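Local coordinates for protein dual specificity phosphatase 28 (Homo sapiens, PDB 5Y15) that hydrolyses a synthetic aryl phosphate in vitro as an atypical dual-specificity phosphatase but has almost no detectable activity on phosphotyrosine, at residues A[91-104]-A[163-175]. The protein carries 2 engineered substitutions. Sequence-based numbering, arbitrary orientation.
Sequences VFDDPAEDLLAHLE and PNPGFWSQLQKYE
The loop from Val91 leading into the helix passes Asn164 to Phe167, with Pro95 CA 3.9 Å from Gly166 CA, and the axes of helix segments 100-104 and 165-175 cross at -49°. This joins the loop before helix 100-115 of the dual-specificity phosphatase fold to its last helix. Gln170 bridges the two by its amide: NE2 donates to Glu97 O, while OE1 accepts from both Leu99 N (2.9 Å) and Leu100 N (3.0 Å), the latter lying in the carbonyl plane. Three side-chain-to-backbone hydrogen bonds thus hold the amide's rotation. The Phe167 ring is sandwiched, Leu99 CD2 over the centre of one face and Asn164 ND2 toward the rim of the other; Glu97 O meets its edge in plane. Further along, Leu103 CD1 sits over a face of Tyr174, 4.1 Å from the ring centroid, and Tyr174 OH donates to Glu104 OE1 (2.9 Å); Glu104 OE2 salt-bridges Arg141. Asn164 N-caps helix 165-175, OD1 accepting from Phe167 N. Its chi1 of 75° turns the amide toward Asp93, whose side chain is about 3 Å from a bound phosphate and about 7 Å from the side chain of Ser124, engineered at the inferred phosphocysteine position. Asp93 carboxylate and Asn164 amide are nearly coplanar, and Asn164 ND2 reaches Asp93 OD1 at 2.8 Å, nearly straight at 170°.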
loop_
_atom_site.group_PDB
_atom_site.type_symbol
_atom_site.label_atom_id
_atom_site.label_comp_id
_atom_site.label_asym_id
_atom_site.label_seq_id
_atom_site.Cartn_x
_atom_site.Cartn_y
_atom_site.Cartn_z
ATOM N N VAL A 91 -5.466 -4.532 11.149
ATOM C CA VAL A 91 -6.674 -5.021 11.795
ATOM C C VAL A 91 -6.339 -6.325 12.489
ATOM O O VAL A 91 -5.482 -7.092 12.037
ATOM C CB VAL A 91 -7.872 -5.237 10.815
ATOM C CG1 VAL A 91 -8.390 -3.934 10.264
ATOM C CG2 VAL A 91 -7.479 -6.189 9.659
ATOM N N PHE A 92 -7.000 -6.556 13.619
ATOM C CA PHE A 92 -6.965 -7.881 14.204
ATOM C C PHE A 92 -8.005 -8.733 13.490
ATOM O O PHE A 92 -8.938 -8.229 12.859
ATOM C CB PHE A 92 -7.300 -7.871 15.710
ATOM C CG PHE A 92 -6.223 -7.287 16.606
ATOM C CD1 PHE A 92 -4.953 -7.837 16.655
ATOM C CD2 PHE A 92 -6.513 -6.221 17.433
ATOM C CE1 PHE A 92 -3.977 -7.310 17.493
ATOM C CE2 PHE A 92 -5.542 -5.680 18.288
ATOM C CZ PHE A 92 -4.272 -6.228 18.310
ATOM N N ASP A 93 -7.871 -10.044 13.627
ATOM C CA ASP A 93 -8.879 -10.927 13.056
ATOM C C ASP A 93 -10.070 -10.932 14.011
ATOM O O ASP A 93 -10.288 -11.855 14.797
ATOM C CB ASP A 93 -8.310 -12.318 12.824
ATOM C CG ASP A 93 -9.324 -13.255 12.193
ATOM O OD1 ASP A 93 -10.436 -12.781 11.874
ATOM O OD2 ASP A 93 -9.008 -14.453 12.035
ATOM N N ASP A 94 -10.837 -9.847 13.953
ATOM C CA ASP A 94 -11.895 -9.676 14.911
ATOM C C ASP A 94 -13.102 -9.080 14.209
ATOM O O ASP A 94 -12.964 -8.123 13.427
ATOM C CB ASP A 94 -11.400 -8.761 16.060
ATOM C CG ASP A 94 -12.422 -8.559 17.157
ATOM O OD1 ASP A 94 -13.558 -8.122 16.890
ATOM O OD2 ASP A 94 -12.083 -8.870 18.316
ATOM N N PRO A 95 -14.299 -9.583 14.500
ATOM C CA PRO A 95 -15.468 -9.138 13.736
ATOM C C PRO A 95 -15.806 -7.681 13.948
ATOM O O PRO A 95 -16.576 -7.125 13.162
ATOM C CB PRO A 95 -16.590 -10.071 14.228
ATOM C CG PRO A 95 -16.122 -10.558 15.570
ATOM C CD PRO A 95 -14.623 -10.650 15.462
ATOM N N ALA A 96 -15.291 -7.054 14.997
ATOM C CA ALA A 96 -15.562 -5.648 15.248
ATOM C C ALA A 96 -14.570 -4.734 14.547
ATOM O O ALA A 96 -14.804 -3.526 14.488
ATOM C CB ALA A 96 -15.535 -5.365 16.755
ATOM N N GLU A 97 -13.519 -5.285 13.949
ATOM C CA GLU A 97 -12.570 -4.470 13.218
ATOM C C GLU A 97 -13.163 -4.036 11.879
ATOM O O GLU A 97 -13.844 -4.812 11.196
ATOM C CB GLU A 97 -11.286 -5.264 12.998
ATOM C CG GLU A 97 -10.513 -5.508 14.270
ATOM C CD GLU A 97 -9.484 -4.427 14.509
ATOM O OE1 GLU A 97 -8.321 -4.754 14.819
ATOM O OE2 GLU A 97 -9.829 -3.245 14.350
ATOM N N ASP A 98 -12.923 -2.772 11.522
ATOM C CA ASP A 98 -13.408 -2.198 10.266
ATOM C C ASP A 98 -12.361 -2.483 9.200
ATOM O O ASP A 98 -11.421 -1.718 8.988
ATOM C CB ASP A 98 -13.681 -0.703 10.410
ATOM C CG ASP A 98 -14.384 -0.096 9.183
ATOM O OD1 ASP A 98 -14.778 -0.839 8.253
ATOM O OD2 ASP A 98 -14.598 1.140 9.178
ATOM N N LEU A 99 -12.517 -3.609 8.525
ATOM C CA LEU A 99 -11.645 -3.874 7.392
ATOM C C LEU A 99 -12.140 -3.137 6.156
ATOM O O LEU A 99 -11.327 -2.666 5.347
ATOM C CB LEU A 99 -11.580 -5.381 7.134
ATOM C CG LEU A 99 -10.856 -5.913 5.901
ATOM C CD1 LEU A 99 -9.354 -5.702 5.996
ATOM C CD2 LEU A 99 -11.180 -7.378 5.802
ATOM N N LEU A 100 -13.462 -2.995 6.030
ATOM C CA LEU A 100 -14.063 -2.351 4.867
ATOM C C LEU A 100 -13.416 -1.000 4.555
ATOM O O LEU A 100 -13.150 -0.689 3.389
ATOM C CB LEU A 100 -15.567 -2.204 5.108
ATOM C CG LEU A 100 -16.466 -1.603 4.032
ATOM C CD1 LEU A 100 -16.373 -2.386 2.757
ATOM C CD2 LEU A 100 -17.906 -1.644 4.506
ATOM N N ALA A 101 -13.088 -0.216 5.589
ATOM C CA ALA A 101 -12.552 1.121 5.357
ATOM C C ALA A 101 -11.236 1.087 4.597
ATOM O O ALA A 101 -10.892 2.056 3.911
ATOM C CB ALA A 101 -12.359 1.849 6.686
ATOM N N HIS A 102 -10.483 0.002 4.725
ATOM C CA HIS A 102 -9.195 -0.143 4.069
ATOM C C HIS A 102 -9.290 -0.794 2.680
ATOM O O HIS A 102 -8.263 -0.889 1.993
ATOM C CB HIS A 102 -8.262 -0.996 4.936
ATOM C CG HIS A 102 -7.949 -0.422 6.287
ATOM N ND1 HIS A 102 -7.053 0.607 6.476
ATOM C CD2 HIS A 102 -8.358 -0.791 7.527
ATOM C CE1 HIS A 102 -6.948 0.872 7.769
ATOM N NE2 HIS A 102 -7.722 0.030 8.431
ATOM N N LEU A 103 -10.455 -1.335 2.298
ATOM C CA LEU A 103 -10.542 -2.180 1.095
ATOM C C LEU A 103 -10.194 -1.421 -0.187
ATOM O O LEU A 103 -9.280 -1.809 -0.930
ATOM C CB LEU A 103 -11.931 -2.814 0.981
ATOM C CG LEU A 103 -12.176 -3.912 2.029
ATOM C CD1 LEU A 103 -13.540 -4.553 1.899
ATOM C CD2 LEU A 103 -11.100 -4.980 1.937
ATOM N N GLU A 104 -10.921 -0.347 -0.477
ATOM C CA GLU A 104 -10.674 0.405 -1.709
ATOM C C GLU A 104 -9.215 0.836 -1.834
ATOM O O GLU A 104 -8.593 0.550 -2.876
ATOM C CB GLU A 104 -11.668 1.580 -1.761
ATOM C CG GLU A 104 -11.846 2.209 -3.128
ATOM C CD GLU A 104 -12.109 1.213 -4.202
ATOM O OE1 GLU A 104 -12.960 0.321 -3.999
ATOM O OE2 GLU A 104 -11.437 1.302 -5.253
ATOM N N PRO A 163 -13.323 -15.800 6.063
ATOM C CA PRO A 163 -13.425 -14.486 6.700
ATOM C C PRO A 163 -14.359 -14.602 7.882
ATOM O O PRO A 163 -15.388 -15.274 7.797
ATOM C CB PRO A 163 -14.046 -13.612 5.601
ATOM C CG PRO A 163 -13.583 -14.268 4.321
ATOM C CD PRO A 163 -13.689 -15.744 4.636
ATOM N N ASN A 164 -14.002 -13.937 8.989
ATOM C CA ASN A 164 -14.847 -14.000 10.176
ATOM C C ASN A 164 -16.183 -13.328 9.867
ATOM O O ASN A 164 -16.305 -12.611 8.869
ATOM C CB ASN A 164 -14.131 -13.403 11.404
ATOM C CG ASN A 164 -14.056 -11.875 11.414
ATOM O OD1 ASN A 164 -15.064 -11.180 11.296
ATOM N ND2 ASN A 164 -12.853 -11.357 11.626
ATOM N N PRO A 165 -17.229 -13.598 10.659
ATOM C CA PRO A 165 -18.564 -13.111 10.271
ATOM C C PRO A 165 -18.638 -11.616 10.082
ATOM O O PRO A 165 -19.401 -11.146 9.224
ATOM C CB PRO A 165 -19.448 -13.559 11.443
ATOM C CG PRO A 165 -18.735 -14.700 12.002
ATOM C CD PRO A 165 -17.298 -14.375 11.906
ATOM N N GLY A 166 -17.855 -10.849 10.839
ATOM C CA GLY A 166 -17.863 -9.412 10.643
ATOM C C GLY A 166 -17.262 -9.035 9.304
ATOM O O GLY A 166 -17.807 -8.197 8.582
ATOM N N PHE A 167 -16.137 -9.660 8.952
ATOM C CA PHE A 167 -15.550 -9.421 7.643
ATOM C C PHE A 167 -16.497 -9.853 6.528
ATOM O O PHE A 167 -16.590 -9.180 5.496
ATOM C CB PHE A 167 -14.231 -10.162 7.503
ATOM C CG PHE A 167 -13.147 -9.672 8.414
ATOM C CD1 PHE A 167 -13.253 -8.456 9.058
ATOM C CD2 PHE A 167 -11.995 -10.426 8.591
ATOM C CE1 PHE A 167 -12.239 -8.012 9.874
ATOM C CE2 PHE A 167 -10.981 -9.996 9.416
ATOM C CZ PHE A 167 -11.097 -8.789 10.056
ATOM N N TRP A 168 -17.217 -10.967 6.710
ATOM C CA TRP A 168 -18.166 -11.371 5.676
ATOM C C TRP A 168 -19.260 -10.339 5.509
ATOM O O TRP A 168 -19.680 -10.038 4.380
ATOM C CB TRP A 168 -18.812 -12.723 5.995
ATOM C CG TRP A 168 -19.580 -13.224 4.808
ATOM C CD1 TRP A 168 -20.935 -13.215 4.640
ATOM C CD2 TRP A 168 -19.031 -13.764 3.605
ATOM N NE1 TRP A 168 -21.260 -13.732 3.418
ATOM C CE2 TRP A 168 -20.107 -14.085 2.765
ATOM C CE3 TRP A 168 -17.729 -14.029 3.168
ATOM C CZ2 TRP A 168 -19.923 -14.650 1.504
ATOM C CZ3 TRP A 168 -17.550 -14.576 1.914
ATOM C CH2 TRP A 168 -18.636 -14.886 1.103
ATOM N N SER A 169 -19.724 -9.773 6.626
ATOM C CA SER A 169 -20.752 -8.743 6.550
ATOM C C SER A 169 -20.237 -7.551 5.767
ATOM O O SER A 169 -20.917 -7.024 4.867
ATOM C CB SER A 169 -21.153 -8.323 7.965
ATOM O OG SER A 169 -22.143 -7.314 7.929
ATOM N N GLN A 170 -19.002 -7.162 6.053
ATOM C CA GLN A 170 -18.417 -6.038 5.337
ATOM C C GLN A 170 -18.225 -6.351 3.853
ATOM O O GLN A 170 -18.368 -5.450 3.020
ATOM C CB GLN A 170 -17.120 -5.661 6.025
ATOM C CG GLN A 170 -17.357 -5.043 7.420
ATOM C CD GLN A 170 -16.132 -5.153 8.270
ATOM O OE1 GLN A 170 -15.039 -4.762 7.851
ATOM N NE2 GLN A 170 -16.296 -5.693 9.483
ATOM N N LEU A 171 -17.950 -7.615 3.498
ATOM C CA LEU A 171 -17.857 -7.995 2.085
ATOM C C LEU A 171 -19.210 -7.892 1.392
ATOM O O LEU A 171 -19.296 -7.469 0.234
ATOM C CB LEU A 171 -17.308 -9.415 1.970
ATOM C CG LEU A 171 -15.808 -9.491 2.247
ATOM C CD1 LEU A 171 -15.366 -10.929 2.465
ATOM C CD2 LEU A 171 -15.000 -8.851 1.144
ATOM N N GLN A 172 -20.284 -8.277 2.084
ATOM C CA GLN A 172 -21.614 -8.156 1.503
ATOM C C GLN A 172 -21.950 -6.695 1.238
ATOM O O GLN A 172 -22.457 -6.345 0.160
ATOM C CB GLN A 172 -22.634 -8.762 2.467
ATOM C CG GLN A 172 -22.688 -10.287 2.465
ATOM C CD GLN A 172 -23.726 -10.834 3.431
ATOM O OE1 GLN A 172 -24.097 -10.168 4.402
ATOM N NE2 GLN A 172 -24.164 -12.067 3.200
ATOM N N LYS A 173 -21.612 -5.818 2.188
ATOM C CA LYS A 173 -21.858 -4.393 1.997
ATOM C C LYS A 173 -20.978 -3.828 0.889
ATOM O O LYS A 173 -21.416 -2.971 0.117
ATOM C CB LYS A 173 -21.610 -3.652 3.314
ATOM C CG LYS A 173 -21.857 -2.144 3.268
ATOM C CD LYS A 173 -23.283 -1.828 2.769
ATOM C CE LYS A 173 -24.056 -0.917 3.727
ATOM N NZ LYS A 173 -23.194 0.164 4.303
ATOM N N TYR A 174 -19.734 -4.300 0.795
ATOM C CA TYR A 174 -18.841 -3.853 -0.266
ATOM C C TYR A 174 -19.389 -4.244 -1.629
ATOM O O TYR A 174 -19.300 -3.470 -2.590
ATOM C CB TYR A 174 -17.465 -4.466 -0.061
ATOM C CG TYR A 174 -16.339 -3.896 -0.891
ATOM C CD1 TYR A 174 -16.004 -2.550 -0.820
ATOM C CD2 TYR A 174 -15.563 -4.717 -1.692
ATOM C CE1 TYR A 174 -14.933 -2.033 -1.539
ATOM C CE2 TYR A 174 -14.493 -4.214 -2.407
ATOM C CZ TYR A 174 -14.191 -2.871 -2.342
ATOM O OH TYR A 174 -13.123 -2.376 -3.052
ATOM N N GLU A 175 -19.978 -5.439 -1.727
ATOM C CA GLU A 175 -20.574 -5.845 -2.989
ATOM C C GLU A 175 -21.728 -4.930 -3.353
ATOM O O GLU A 175 -21.774 -4.387 -4.463
ATOM C CB GLU A 175 -21.038 -7.294 -2.914
ATOM C CG GLU A 175 -21.376 -7.889 -4.294
ATOM C CD GLU A 175 -22.129 -9.187 -4.187
ATOM O OE1 GLU A 175 -22.858 -9.380 -3.190
ATOM O OE2 GLU A 175 -21.953 -10.043 -5.075
#